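Local coordinates for protein GH5 (Bacteroidetes bacterium AC2a, PDB 4YHE) that probably hydrolyses beta-glucosidic linkages in cellulose or related glucans, as a family 5 glycoside hydrolase linked with a polysaccharide utilization locus, at residues G30-T35 with M65-N70. Numbering follows the deposited sequence.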
ATOM      1  N   GLY A  30      -1.318  -3.237  22.273  1.00 23.10           N
ATOM      2  CA  GLY A  30      -0.430  -2.086  22.169  1.00 22.31           C
ATOM      3  C   GLY A  30       0.998  -2.337  21.730  1.00 21.54           C
ATOM      4  O   GLY A  30       1.848  -1.441  21.817  1.00 20.82           O
ATOM      5  N   CYS A  31       1.296  -3.535  21.246  1.00 21.96           N
ATOM      6  CA  CYS A  31       2.642  -3.814  20.792  1.00 20.96           C
ATOM      7  C   CYS A  31       2.595  -4.668  19.539  1.00 19.11           C
ATOM      8  O   CYS A  31       1.807  -5.611  19.441  1.00 17.29           O
ATOM      9  CB  CYS A  31       3.441  -4.541  21.885  1.00 22.47           C
ATOM     10  SG  CYS A  31       5.200  -4.744  21.511  1.00 25.78           S
ATOM     11  N   SER A  32       3.449  -4.320  18.601  1.00 18.75           N
ATOM     12  CA  SER A  32       3.597  -5.119  17.385  1.00 19.19           C
ATOM     13  C   SER A  32       4.593  -6.247  17.594  1.00 19.65           C
ATOM     14  O   SER A  32       5.537  -6.129  18.398  1.00 20.97           O
ATOM     15  CB  SER A  32       3.985  -4.252  16.179  1.00 17.57           C
ATOM     16  OG  SER A  32       5.107  -3.457  16.449  1.00 19.19           O
ATOM     17  N   TYR A  33       4.324  -7.367  16.926  1.00 20.03           N
ATOM     18  CA  TYR A  33       5.186  -8.550  16.952  1.00 22.18           C
ATOM     19  C   TYR A  33       5.039  -9.234  15.584  1.00 19.08           C
ATOM     20  O   TYR A  33       3.906  -9.431  15.093  1.00 19.16           O
ATOM     21  CB  TYR A  33       4.792  -9.566  18.046  1.00 25.42           C
ATOM     22  CG  TYR A  33       4.021  -9.059  19.276  1.00 32.59           C
ATOM     23  CD1 TYR A  33       2.632  -8.862  19.224  1.00 36.46           C
ATOM     24  CD2 TYR A  33       4.659  -8.874  20.509  1.00 36.39           C
ATOM     25  CE1 TYR A  33       1.925  -8.441  20.334  1.00 37.33           C
ATOM     26  CE2 TYR A  33       3.955  -8.465  21.637  1.00 40.51           C
ATOM     27  CZ  TYR A  33       2.577  -8.235  21.538  1.00 42.61           C
ATOM     28  OH  TYR A  33       1.838  -7.804  22.641  1.00 46.83           O
ATOM     29  N   GLU A  34       6.155  -9.610  14.990  1.00 18.00           N
ATOM     30  CA  GLU A  34       6.148 -10.110  13.625  1.00 18.09           C
ATOM     31  C   GLU A  34       5.200 -11.300  13.459  1.00 18.82           C
ATOM     32  O   GLU A  34       4.494 -11.400  12.456  1.00 18.42           O
ATOM     33  CB  GLU A  34       7.548 -10.500  13.180  1.00 18.56           C
ATOM     34  CG  GLU A  34       7.598 -10.787  11.701  1.00 19.27           C
ATOM     35  CD  GLU A  34       8.990 -11.062  11.203  1.00 19.55           C
ATOM     36  OE1 GLU A  34       9.946 -10.947  11.984  1.00 19.61           O
ATOM     37  OE2 GLU A  34       9.109 -11.435  10.022  1.00 20.81           O
ATOM     38  N   THR A  35       5.227 -12.231  14.426  1.00 19.09           N
ATOM     39  CA  THR A  35       4.379 -13.431  14.388  1.00 18.53           C
ATOM     40  C   THR A  35       3.010 -13.291  15.065  1.00 18.74           C
ATOM     41  O   THR A  35       2.283 -14.285  15.207  1.00 18.91           O
ATOM     42  CB  THR A  35       5.095 -14.658  15.009  1.00 17.99           C
ATOM     43  OG1 THR A  35       5.338 -14.438  16.410  1.00 16.85           O
ATOM     44  CG2 THR A  35       6.404 -14.947  14.299  1.00 17.68           C
ATOM     45  N   MET A  65       4.185   1.048  17.319  1.00 22.52           N
ATOM     46  CA  MET A  65       3.515   0.993  18.588  1.00 24.63           C
ATOM     47  C   MET A  65       4.025  -0.167  19.448  1.00 22.93           C
ATOM     48  O   MET A  65       4.051  -1.308  18.999  1.00 21.60           O
ATOM     49  CB  MET A  65       2.030   0.812  18.222  1.00 27.50           C
ATOM     50  CG  MET A  65       1.027   1.022  19.301  1.00 28.44           C
ATOM     51  SD  MET A  65      -0.611   0.824  18.591  1.00 28.67           S
ATOM     52  CE  MET A  65      -0.646  -0.953  18.418  1.00 31.18           C
ATOM     53  N   GLY A  66       4.439   0.142  20.683  1.00 23.28           N
ATOM     54  CA  GLY A  66       5.024  -0.849  21.610  1.00 23.44           C
ATOM     55  C   GLY A  66       6.556  -0.805  21.619  1.00 23.89           C
ATOM     56  O   GLY A  66       7.171  -1.344  22.532  1.00 23.89           O
ATOM     57  N   HIS A  67       7.163  -0.168  20.609  1.00 20.99           N
ATOM     58  CA  HIS A  67       8.619  -0.119  20.459  1.00 21.81           C
ATOM     59  C   HIS A  67       9.112   1.279  20.491  1.00 22.11           C
ATOM     60  O   HIS A  67      10.226   1.533  20.095  1.00 23.01           O
ATOM     61  CB  HIS A  67       9.063  -0.785  19.148  1.00 21.77           C
ATOM     62  CG  HIS A  67       8.498  -2.145  18.974  1.00 22.66           C
ATOM     63  ND1 HIS A  67       8.961  -3.232  19.681  1.00 24.21           N
ATOM     64  CD2 HIS A  67       7.455  -2.588  18.241  1.00 23.09           C
ATOM     65  CE1 HIS A  67       8.238  -4.292  19.373  1.00 23.79           C
ATOM     66  NE2 HIS A  67       7.333  -3.932  18.482  1.00 24.35           N
ATOM     67  N   ILE A  68       8.277   2.190  20.985  1.00 22.91           N
ATOM     68  CA  ILE A  68       8.577   3.598  20.985  1.00 23.27           C
ATOM     69  C   ILE A  68       8.673   4.042  22.450  1.00 24.86           C
ATOM     70  O   ILE A  68       7.757   3.800  23.251  1.00 24.36           O
ATOM     71  CB  ILE A  68       7.477   4.411  20.260  1.00 22.67           C
ATOM     72  CG1 ILE A  68       7.244   3.873  18.835  1.00 22.97           C
ATOM     73  CG2 ILE A  68       7.878   5.876  20.178  1.00 22.86           C
ATOM     74  CD1 ILE A  68       6.003   4.421  18.172  1.00 23.07           C
ATOM     75  N   GLY A  69       9.770   4.692  22.793  1.00 27.12           N
ATOM     76  CA  GLY A  69       9.961   5.157  24.172  1.00 27.78           C
ATOM     77  C   GLY A  69       9.103   6.367  24.482  1.00 29.92           C
ATOM     78  O   GLY A  69       8.381   6.881  23.616  1.00 27.95           O
ATOM     79  N   ASN A  70       9.209   6.847  25.721  1.00 30.52           N
ATOM     80  CA  ASN A  70       8.449   8.006  26.166  1.00 31.17           C
ATOM     81  C   ASN A  70       8.885   9.268  25.462  1.00 30.15           C
ATOM     82  O   ASN A  70      10.005   9.366  24.950  1.00 28.31           O
ATOM     83  CB  ASN A  70       8.588   8.195  27.700  1.00 33.81           C
ATOM     84  CG  ASN A  70       7.913   7.087  28.485  1.00 35.23           C
ATOM     85  OD1 ASN A  70       7.074   6.367  27.951  1.00 40.05           O
ATOM     86  ND2 ASN A  70       8.290   6.927  29.752  1.00 38.46           N
TER
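Two hydrogen bonds bracket Ser-32. Its N donates its N-H to Met-65 O at 3.1 Å, approaching nearly along the C=O axis, and Ser-32 O accepts the N-H of His-67 NE2 at 2.8 Å. The second bond is bent (142° at the hydrogen): NE2 sits above the carbonyl plane of Ser-32, while Ser-32 O stays near the imidazole plane, at the ring edge. Ser-32 OG, held between backbone N and carbonyl carbon (chi1 52°), lies 3.1 Å from His-67 NE2 and is hydrogen-bonded to Thr-63 O. His-67 ND1 is bonded to Glu-77 and the ring stacks on Trp-80, fixing its rotation; an alanine here would probably loosen the loop from Ser-32 by losing both imidazole bonds and the stack. Cys-31 SG meets this ring obliquely, 3.7 Å from His-67 CE1, a sulfur-aromatic contact. Backbone packing is close: Cys-31 CA, 3.4 Å from Met-65 O, makes a CA-H...O contact with it, and Gly-30 O lies 3.2 Å from Gly-66 CA, where a side chain on Gly-66 would clash. Met-65, bent at chi3 (75°), lays CE 3.9 Å from Gly-30 CA. The contact ties the short antiparallel hairpin of strands 27-28 and 31-32, which follows barrel strand 16-20, to the loop leaving strand 57-60, joining successive beta-alpha loops at the C-terminal end of a (beta/alpha)8 TIM barrel.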